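Local coordinates for protein xyloglucan-specific endo-beta-1,4-glucanase (Uncultured bacterium, PDB 4W88) that probably cleaves the beta-1,4-linked glucan backbone of xyloglucan from within the chain, acting as a GH5 endoglucanase specific for this plant cell-wall polysaccharide, at residues Lys141-Gly146 with Asp190-Ile195; Ser3-Ile8 with Asp215-Val220; Trp109-Pro114 with Pro150-Ser155. The protein carries 1 engineered substitution. All blocks are in the same frame, centred on the assembly; numbering follows the deposited sequence.

Contact 1 (Lys141-Gly146 with Asp190-Ile195); sequences KLMFEG and DRVLII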
loop_
_atom_site.group_PDB
_atom_site.type_symbol
_atom_site.label_atom_id
_atom_site.label_comp_id
_atom_site.label_asym_id
_atom_site.label_seq_id
_atom_site.Cartn_x
_atom_site.Cartn_y
_atom_site.Cartn_z
ATOM N N LYS A 141 -6.413 -15.074 0.962
ATOM C CA LYS A 141 -6.740 -13.880 0.242
ATOM C C LYS A 141 -6.353 -12.607 1.072
ATOM O O LYS A 141 -6.234 -11.509 0.493
ATOM C CB LYS A 141 -8.196 -13.809 -0.110
ATOM C CG LYS A 141 -8.729 -14.926 -1.015
ATOM C CD LYS A 141 -10.131 -14.674 -1.601
ATOM C CE LYS A 141 -10.686 -15.854 -2.324
ATOM N NZ LYS A 141 -11.878 -15.294 -3.032
ATOM N N LEU A 142 -6.184 -12.750 2.387
ATOM C CA LEU A 142 -5.718 -11.637 3.245
ATOM C C LEU A 142 -4.165 -11.709 3.312
ATOM O O LEU A 142 -3.576 -12.718 3.732
ATOM C CB LEU A 142 -6.284 -11.726 4.660
ATOM C CG LEU A 142 -5.754 -10.708 5.723
ATOM C CD1 LEU A 142 -6.046 -9.310 5.270
ATOM C CD2 LEU A 142 -6.413 -10.940 7.043
HETATM N N MSE A 143 -3.533 -10.571 2.951
HETATM C CA MSE A 143 -2.096 -10.391 2.942
HETATM C C MSE A 143 -1.758 -9.249 3.866
HETATM O O MSE A 143 -2.621 -8.353 4.129
HETATM C CB MSE A 143 -1.715 -10.047 1.515
HETATM C CG MSE A 143 -2.187 -11.099 0.526
HETATM SE SE MSE A 143 -1.575 -10.748 -1.319
HETATM C CE MSE A 143 -2.876 -9.434 -1.875
ATOM N N PHE A 144 -0.561 -9.299 4.453
ATOM C CA PHE A 144 -0.090 -8.271 5.365
ATOM C C PHE A 144 1.089 -7.541 4.716
ATOM O O PHE A 144 2.014 -8.173 4.187
ATOM C CB PHE A 144 0.423 -8.859 6.690
ATOM C CG PHE A 144 -0.582 -9.628 7.519
ATOM C CD1 PHE A 144 -1.980 -9.433 7.466
ATOM C CD2 PHE A 144 -0.085 -10.509 8.501
ATOM C CE1 PHE A 144 -2.836 -10.178 8.270
ATOM C CE2 PHE A 144 -0.935 -11.182 9.333
ATOM C CZ PHE A 144 -2.311 -11.013 9.223
ATOM N N GLU A 145 1.061 -6.209 4.834
ATOM C CA GLU A 145 2.145 -5.343 4.362
ATOM C C GLU A 145 2.708 -4.601 5.570
ATOM O O GLU A 145 2.040 -3.818 6.248
ATOM C CB GLU A 145 1.608 -4.388 3.275
ATOM C CG GLU A 145 2.667 -3.412 2.690
ATOM C CD GLU A 145 2.080 -2.550 1.548
ATOM O OE1 GLU A 145 0.834 -2.612 1.375
ATOM O OE2 GLU A 145 2.859 -1.794 0.877
ATOM N N GLY A 146 3.950 -4.961 5.931
ATOM C CA GLY A 146 4.464 -4.633 7.258
ATOM C C GLY A 146 4.541 -3.139 7.599
ATOM O O GLY A 146 4.186 -2.742 8.715
ATOM N N ASP A 190 1.968 -19.344 6.304
ATOM C CA ASP A 190 2.192 -19.216 4.877
ATOM C C ASP A 190 1.400 -18.085 4.196
ATOM O O ASP A 190 1.375 -17.968 2.969
ATOM C CB ASP A 190 1.976 -20.564 4.184
ATOM C CG ASP A 190 0.618 -21.159 4.349
ATOM O OD1 ASP A 190 -0.240 -20.537 5.013
ATOM O OD2 ASP A 190 0.413 -22.329 3.821
ATOM N N ARG A 191 0.801 -17.190 5.000
ATOM C CA ARG A 191 0.201 -15.984 4.479
ATOM C C ARG A 191 1.198 -15.192 3.658
ATOM O O ARG A 191 2.394 -15.121 4.034
ATOM C CB ARG A 191 -0.277 -15.107 5.675
ATOM C CG ARG A 191 -1.091 -13.912 5.265
ATOM C CD ARG A 191 -1.728 -13.163 6.409
ATOM N NE ARG A 191 -2.435 -13.966 7.365
ATOM C CZ ARG A 191 -3.565 -14.626 7.144
ATOM N NH1 ARG A 191 -4.197 -14.524 5.986
ATOM N NH2 ARG A 191 -4.050 -15.402 8.085
ATOM N N VAL A 192 0.735 -14.549 2.581
ATOM C CA VAL A 192 1.628 -13.667 1.865
ATOM C C VAL A 192 1.966 -12.454 2.769
ATOM O O VAL A 192 1.066 -11.686 3.155
ATOM C CB VAL A 192 1.053 -13.201 0.516
ATOM C CG1 VAL A 192 2.018 -12.244 -0.258
ATOM C CG2 VAL A 192 0.678 -14.398 -0.341
ATOM N N LEU A 193 3.284 -12.218 2.941
ATOM C CA LEU A 193 3.765 -11.087 3.664
ATOM C C LEU A 193 4.512 -10.157 2.734
ATOM O O LEU A 193 5.387 -10.609 2.018
ATOM C CB LEU A 193 4.654 -11.486 4.826
ATOM C CG LEU A 193 4.063 -12.490 5.794
ATOM C CD1 LEU A 193 4.971 -12.819 6.961
ATOM C CD2 LEU A 193 2.705 -12.066 6.359
ATOM N N ILE A 194 4.199 -8.867 2.793
ATOM C CA ILE A 194 4.604 -7.940 1.761
ATOM C C ILE A 194 5.567 -6.946 2.430
ATOM O O ILE A 194 5.171 -6.093 3.242
ATOM C CB ILE A 194 3.403 -7.199 1.119
ATOM C CG1 ILE A 194 2.372 -8.178 0.552
ATOM C CG2 ILE A 194 3.897 -6.251 -0.001
ATOM C CD1 ILE A 194 1.058 -7.545 0.065
ATOM N N ILE A 195 6.834 -7.113 2.099
ATOM C CA ILE A 195 7.890 -6.303 2.633
ATOM C C ILE A 195 8.056 -5.085 1.707
ATOM O O ILE A 195 7.391 -4.976 0.660
ATOM C CB ILE A 195 9.206 -7.110 2.776
ATOM C CG1 ILE A 195 9.778 -7.550 1.432
ATOM C CG2 ILE A 195 9.042 -8.240 3.786
ATOM C CD1 ILE A 195 11.226 -8.037 1.483
HETATM O O HOH W 1 -2.066 -14.332 1.994
#
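Two adjacent parallel strands of the TIM barrel, 142-145 and 193-195, meet here with 26° between their directions. Phe144 pairs with Leu193 and Glu145 with Ile194. Phe144 N donates to Val192 O (3.2 Å) and Phe144 O accepts from Ile194 N (2.7 Å), both nearly along the C=O axis; Gly146 N then donates to Ile194 O (3.2 Å). Farther back the strands part, and a water that donates to Leu142 O and accepts from Val192 N stands in for the next direct bond.

Arg191 supplies the polar and aromatic contacts. Its chain runs out extended through CG, which puts CD over the middle of the Phe144 ring, 3.5 Å from the centroid, a CH-pi contact. The bend at chi3 (-49°) then turns the guanidinium so that NH1 reaches Leu142 O at 3.0 Å. That bond is straight and lies in the guanidinium plane, though above the carbonyl plane. NE and NH2 turn to Asn188 and the backbone of Tyr138, so the buried charge is well bonded. An alanine here would remove the ring's CD cover and the guanidinium bonds, and would probably loosen the hold on the start of strand 142-145.

Phe144 and Leu193 lie side by side on one face, their CD2 atoms 3.8 Å apart, where Leu193 packs on helix 164-182. On the other, Glu145's carbon chain crosses Ile194 while its carboxylate forms a salt bridge with Arg59. Selenomethionine Met143 touches Ile194 CD1 through CB and runs alongside Val192, its CG 3.9 Å from Val192 CB.

Contact 2 (Ser3-Ile8 with Asp215-Val220); sequences SRVFDI and DPNIAV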
loop_
_atom_site.group_PDB
_atom_site.type_symbol
_atom_site.label_atom_id
_atom_site.label_comp_id
_atom_site.label_asym_id
_atom_site.label_seq_id
_atom_site.Cartn_x
_atom_site.Cartn_y
_atom_site.Cartn_z
ATOM N N SER A 3 6.098 -19.765 -6.376
ATOM C CA SER A 3 4.987 -19.726 -7.300
ATOM C C SER A 3 3.614 -19.655 -6.577
ATOM O O SER A 3 2.663 -19.159 -7.150
ATOM C CB SER A 3 5.085 -20.911 -8.241
ATOM O OG SER A 3 4.974 -22.049 -7.489
ATOM N N ARG A 4 3.498 -20.133 -5.335
ATOM C CA ARG A 4 2.265 -19.896 -4.569
ATOM C C ARG A 4 1.841 -18.427 -4.474
ATOM O O ARG A 4 0.672 -18.079 -4.647
ATOM C CB ARG A 4 2.421 -20.426 -3.154
ATOM C CG ARG A 4 1.163 -20.326 -2.371
ATOM C CD ARG A 4 1.108 -21.350 -1.241
ATOM N NE ARG A 4 -0.045 -21.041 -0.393
ATOM C CZ ARG A 4 -0.020 -20.113 0.556
ATOM N NH1 ARG A 4 1.040 -19.374 0.677
ATOM N NH2 ARG A 4 -1.105 -19.831 1.259
ATOM N N VAL A 5 2.812 -17.559 -4.241
ATOM C CA VAL A 5 2.533 -16.125 -4.134
ATOM C C VAL A 5 2.075 -15.591 -5.510
ATOM O O VAL A 5 1.081 -14.898 -5.613
ATOM C CB VAL A 5 3.731 -15.308 -3.672
ATOM C CG1 VAL A 5 3.381 -13.829 -3.655
ATOM C CG2 VAL A 5 4.192 -15.772 -2.301
ATOM N N PHE A 6 2.765 -15.980 -6.564
ATOM C CA PHE A 6 2.357 -15.587 -7.935
ATOM C C PHE A 6 0.943 -16.074 -8.248
ATOM O O PHE A 6 0.127 -15.318 -8.789
ATOM C CB PHE A 6 3.355 -16.090 -8.972
ATOM C CG PHE A 6 4.661 -15.335 -9.006
ATOM C CD1 PHE A 6 4.743 -14.038 -9.459
ATOM C CD2 PHE A 6 5.852 -15.957 -8.626
ATOM C CE1 PHE A 6 5.962 -13.369 -9.511
ATOM C CE2 PHE A 6 7.064 -15.275 -8.650
ATOM C CZ PHE A 6 7.143 -13.998 -9.134
ATOM N N ASP A 7 0.608 -17.295 -7.839
ATOM C CA ASP A 7 -0.745 -17.780 -8.096
ATOM C C ASP A 7 -1.797 -17.011 -7.394
ATOM O O ASP A 7 -2.785 -16.665 -8.011
ATOM C CB ASP A 7 -0.891 -19.240 -7.684
ATOM C CG ASP A 7 -0.136 -20.126 -8.583
ATOM O OD1 ASP A 7 0.361 -19.748 -9.698
ATOM O OD2 ASP A 7 -0.117 -21.326 -8.222
ATOM N N ILE A 8 -1.562 -16.696 -6.118
ATOM C CA ILE A 8 -2.518 -15.871 -5.379
ATOM C C ILE A 8 -2.707 -14.518 -6.051
ATOM O O ILE A 8 -3.838 -14.135 -6.340
ATOM C CB ILE A 8 -2.104 -15.710 -3.907
ATOM C CG1 ILE A 8 -2.289 -17.050 -3.194
ATOM C CG2 ILE A 8 -2.913 -14.664 -3.217
ATOM C CD1 ILE A 8 -1.588 -17.155 -1.857
ATOM N N ASP A 215 12.148 -16.783 3.075
ATOM C CA ASP A 215 10.741 -17.222 3.214
ATOM C C ASP A 215 10.108 -17.183 1.815
ATOM O O ASP A 215 10.183 -16.175 1.125
ATOM C CB ASP A 215 10.060 -16.275 4.169
ATOM C CG ASP A 215 8.665 -16.660 4.537
ATOM O OD1 ASP A 215 7.821 -16.865 3.658
ATOM O OD2 ASP A 215 8.395 -16.623 5.739
ATOM N N PRO A 216 9.485 -18.287 1.416
ATOM C CA PRO A 216 8.962 -18.374 0.018
ATOM C C PRO A 216 7.631 -17.680 -0.189
ATOM O O PRO A 216 7.163 -17.579 -1.326
ATOM C CB PRO A 216 8.802 -19.878 -0.186
ATOM C CG PRO A 216 8.561 -20.409 1.210
ATOM C CD PRO A 216 9.346 -19.557 2.161
ATOM N N ASN A 217 7.033 -17.229 0.922
ATOM C CA ASN A 217 5.708 -16.600 0.914
ATOM C C ASN A 217 5.729 -15.105 1.189
ATOM O O ASN A 217 4.907 -14.582 1.966
ATOM C CB ASN A 217 4.734 -17.339 1.830
ATOM C CG ASN A 217 4.439 -18.729 1.296
ATOM O OD1 ASN A 217 4.011 -18.895 0.190
ATOM N ND2 ASN A 217 4.677 -19.725 2.092
ATOM N N ILE A 218 6.600 -14.437 0.439
ATOM C CA ILE A 218 6.705 -13.008 0.509
ATOM C C ILE A 218 6.524 -12.358 -0.840
ATOM O O ILE A 218 6.622 -12.993 -1.915
ATOM C CB ILE A 218 8.018 -12.560 1.176
ATOM C CG1 ILE A 218 9.241 -12.906 0.328
ATOM C CG2 ILE A 218 8.116 -13.132 2.550
ATOM C CD1 ILE A 218 9.555 -11.903 -0.779
ATOM N N ALA A 219 6.252 -11.058 -0.791
ATOM C CA ALA A 219 6.288 -10.202 -1.992
ATOM C C ALA A 219 6.921 -8.874 -1.580
ATOM O O ALA A 219 6.968 -8.548 -0.397
ATOM C CB ALA A 219 4.863 -9.967 -2.576
ATOM N N VAL A 220 7.354 -8.134 -2.584
ATOM C CA VAL A 220 7.952 -6.825 -2.422
ATOM C C VAL A 220 6.993 -5.720 -2.975
ATOM O O VAL A 220 6.550 -5.808 -4.125
ATOM C CB VAL A 220 9.309 -6.705 -3.099
ATOM C CG1 VAL A 220 9.860 -5.282 -2.909
ATOM C CG2 VAL A 220 10.262 -7.767 -2.533
#
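A weak, bent hydrogen bond is the one polar link between helix 3-9 and the chain leading into strand 218-223: Arg4 NH1 reaches Asn217 OD1 at 3.0 Å, with only 132° at the hydrogen. Asn217 OD1 lies in the guanidinium plane, at its edge, and Ile8 CD1 covers one of the faces; the amide itself is turned almost at right angles to that plane (84°). Arg4 suits this place because its long chain, extended from CG to NE, carries the charge past Asn217 to its stronger partner, Asp190 O.

Val5 packs with both methyls. CG2 settles on the backbone ahead of the strand, 3.6 Å from Asn217 CA and close to Pro216 O, while CG1, anti to the backbone N, makes a loose apolar contact with Ala219 CB at 4.3 Å. The small side chain of Ala219 is consistent with the helix lying this near.

On the strand side, Asp215 OD1 accepts from Asn217 N at 2.9 Å through its anti lone pair, closing an Asx turn; OD2 forms a salt bridge with Arg182. The turn fixes the backbone from which Asn217 offers its side-chain oxygen OD1. With NH1 shared between Asp190 O and Asn217 OD1, the chemistry implies that Arg4 joins the starts of two neighbouring barrel strands to the N-terminal helix, with Asn217 as the lesser partner.

Contact 3 (Trp109-Pro114 with Pro150-Ser155); sequences WLKTDP and PRMAGS. With GAL (beta-D-galactopyranose), chain C.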
loop_
_atom_site.group_PDB
_atom_site.type_symbol
_atom_site.label_atom_id
_atom_site.label_comp_id
_atom_site.label_asym_id
_atom_site.label_seq_id
_atom_site.Cartn_x
_atom_site.Cartn_y
_atom_site.Cartn_z
ATOM N N TRP A 109 6.373 6.929 15.766
ATOM C CA TRP A 109 7.504 6.187 16.247
ATOM C C TRP A 109 8.418 5.619 15.156
ATOM O O TRP A 109 9.597 5.313 15.434
ATOM C CB TRP A 109 6.967 5.009 17.081
ATOM C CG TRP A 109 6.037 4.076 16.311
ATOM C CD1 TRP A 109 4.722 4.211 16.138
ATOM C CD2 TRP A 109 6.437 2.872 15.621
ATOM N NE1 TRP A 109 4.246 3.166 15.349
ATOM C CE2 TRP A 109 5.288 2.328 15.042
ATOM C CE3 TRP A 109 7.664 2.233 15.419
ATOM C CZ2 TRP A 109 5.313 1.205 14.278
ATOM C CZ3 TRP A 109 7.701 1.083 14.662
ATOM C CH2 TRP A 109 6.509 0.575 14.094
ATOM N N LEU A 110 7.880 5.461 13.929
ATOM C CA LEU A 110 8.607 4.768 12.868
ATOM C C LEU A 110 9.476 5.769 12.084
ATOM O O LEU A 110 9.118 6.220 10.985
ATOM C CB LEU A 110 7.698 3.956 11.961
ATOM C CG LEU A 110 8.323 2.714 11.329
ATOM C CD1 LEU A 110 7.300 1.945 10.495
ATOM C CD2 LEU A 110 9.510 3.026 10.437
ATOM N N LYS A 111 10.558 6.188 12.723
ATOM C CA LYS A 111 11.533 7.145 12.187
ATOM C C LYS A 111 12.829 6.356 12.067
ATOM O O LYS A 111 13.328 5.828 13.076
ATOM C CB LYS A 111 11.702 8.310 13.118
ATOM C CG LYS A 111 10.386 8.903 13.525
ATOM C CD LYS A 111 10.135 10.183 12.903
ATOM C CE LYS A 111 8.893 10.895 13.376
ATOM N NZ LYS A 111 8.482 11.925 12.364
ATOM N N THR A 112 13.355 6.210 10.836
ATOM C CA THR A 112 14.428 5.233 10.557
ATOM C C THR A 112 15.837 5.699 10.953
ATOM O O THR A 112 16.665 5.921 10.115
ATOM C CB THR A 112 14.396 4.844 9.070
ATOM O OG1 THR A 112 14.402 6.006 8.281
ATOM C CG2 THR A 112 13.182 4.015 8.807
ATOM N N ASP A 113 16.048 5.907 12.242
ATOM C CA ASP A 113 17.351 6.180 12.770
ATOM C C ASP A 113 18.041 4.875 13.034
ATOM O O ASP A 113 17.618 4.088 13.878
ATOM C CB ASP A 113 17.209 7.016 14.034
ATOM C CG ASP A 113 18.523 7.299 14.704
ATOM O OD1 ASP A 113 19.614 6.780 14.288
ATOM O OD2 ASP A 113 18.435 8.047 15.682
ATOM N N PRO A 114 19.149 4.619 12.324
ATOM C CA PRO A 114 19.803 3.301 12.514
ATOM C C PRO A 114 20.283 3.053 13.953
ATOM O O PRO A 114 20.395 1.919 14.397
ATOM C CB PRO A 114 21.014 3.399 11.555
ATOM C CG PRO A 114 20.550 4.330 10.504
ATOM C CD PRO A 114 19.801 5.390 11.257
ATOM N N PRO A 150 8.406 3.472 4.960
ATOM C CA PRO A 150 9.241 3.703 6.150
ATOM C C PRO A 150 10.450 4.578 5.805
ATOM O O PRO A 150 11.111 4.323 4.792
ATOM C CB PRO A 150 9.647 2.300 6.562
ATOM C CG PRO A 150 9.625 1.473 5.264
ATOM C CD PRO A 150 8.380 2.040 4.579
ATOM N N ARG A 151 10.730 5.583 6.618
ATOM C CA ARG A 151 11.719 6.584 6.269
ATOM C C ARG A 151 11.973 7.497 7.465
ATOM O O ARG A 151 11.319 7.336 8.508
ATOM C CB ARG A 151 11.256 7.433 5.049
ATOM C CG ARG A 151 9.987 8.239 5.341
ATOM C CD ARG A 151 9.228 8.756 4.106
ATOM N NE ARG A 151 8.158 9.675 4.492
ATOM C CZ ARG A 151 6.959 9.356 4.961
ATOM N NH1 ARG A 151 6.606 8.122 5.149
ATOM N NH2 ARG A 151 6.075 10.295 5.243
HETATM N N MSE A 152 12.868 8.480 7.293
HETATM C CA MSE A 152 13.082 9.547 8.284
HETATM C C MSE A 152 12.493 10.816 7.624
HETATM O O MSE A 152 13.152 11.469 6.763
HETATM C CB MSE A 152 14.579 9.759 8.583
HETATM C CG MSE A 152 14.791 11.014 9.431
HETATM SE SE MSE A 152 14.212 10.645 11.260
HETATM C CE MSE A 152 12.424 11.400 11.130
ATOM N N ALA A 153 11.285 11.176 8.018
ATOM C CA ALA A 153 10.656 12.365 7.464
ATOM C C ALA A 153 11.503 13.591 7.728
ATOM O O ALA A 153 12.029 13.790 8.844
ATOM C CB ALA A 153 9.198 12.558 7.968
ATOM N N GLY A 154 11.655 14.379 6.660
ATOM C CA GLY A 154 12.426 15.609 6.663
ATOM C C GLY A 154 13.898 15.454 6.347
ATOM O O GLY A 154 14.568 16.443 6.209
ATOM N N SER A 155 14.373 14.224 6.155
ATOM C CA SER A 155 15.770 14.002 5.840
ATOM C C SER A 155 16.050 14.272 4.381
ATOM O O SER A 155 15.142 14.233 3.560
ATOM C CB SER A 155 16.150 12.587 6.212
ATOM O OG SER A 155 15.451 11.577 5.441
HETATM C C1 GAL C . 7.549 16.629 2.620
HETATM C C2 GAL C . 8.851 16.336 3.425
HETATM C C3 GAL C . 9.130 17.706 4.073
HETATM C C4 GAL C . 9.374 18.776 2.999
HETATM C C5 GAL C . 8.021 18.930 2.317
HETATM C C6 GAL C . 7.945 20.118 1.397
HETATM O O2 GAL C . 8.834 15.443 4.530
HETATM O O3 GAL C . 10.149 17.643 5.041
HETATM O O4 GAL C . 10.395 18.375 2.095
HETATM O O5 GAL C . 7.762 17.688 1.670
HETATM O O6 GAL C . 6.605 20.387 1.156
#
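Two loops that follow barrel strands 97-101 and 142-145 pack together beside the glycan pocket, the second of them carrying pocket residue Gly154. One backbone bond joins them: Thr112 N donates to Arg151 O at 3.3 Å, coming in 62° above the carbonyl plane. Thr112 centres an inverse gamma turn, and its side chain lies against the other loop. Its CG2 rests 3.6 Å from Arg151 N, while OG1 is engaged by Glu166 of helix 164-182; a branched residue with one methyl and one hydroxyl serves both tasks. Nearer the barrel, Leu110 CD2 lies alongside Pro150 CB at 3.9 Å, the two side chains pointing the same way.

Past Arg151, whose NE forms a salt bridge with Glu158, the chain makes a type II beta turn from Met152 to Ser155. Met152 O is gripped twice, by Ser155 N at 3.1 Å and by Ser155 OG at 2.7 Å, the hydroxyl lying on a carbonyl lone pair. Gly154 takes the turn's positive phi (88°) and, lacking a side chain, lets galactose O3 approach its CA to 3.5 Å. Glu158 bonds both Gly154 N and the sugar, so turn and carboxylate together form part of a glycan-binding rim, as expected of the strand-to-helix loops of a TIM-barrel glycoside hydrolase.

From the N terminus, helix 3-9 opens the widest loop, which contact 2 closes only where strand 218-223 begins; the other two contacts lie inside it. Segment 109-114 of contact 3 comes next, then 141-146 of contact 1, then 150-155 and 190-195, so these two contacts cross in sequence. Contact 1 joins the fourth and fifth barrel strands, contact 2 ties the sixth to the N-terminal helix, and contact 3 pairs loops following the third and fourth. Contacts 1 and 2 touch within the same sheet, Ile195 N lying 2.9 Å from Ala219 O. Contact 3 stands apart, its centre about 23 Å from that of contact 1, on the glycan side.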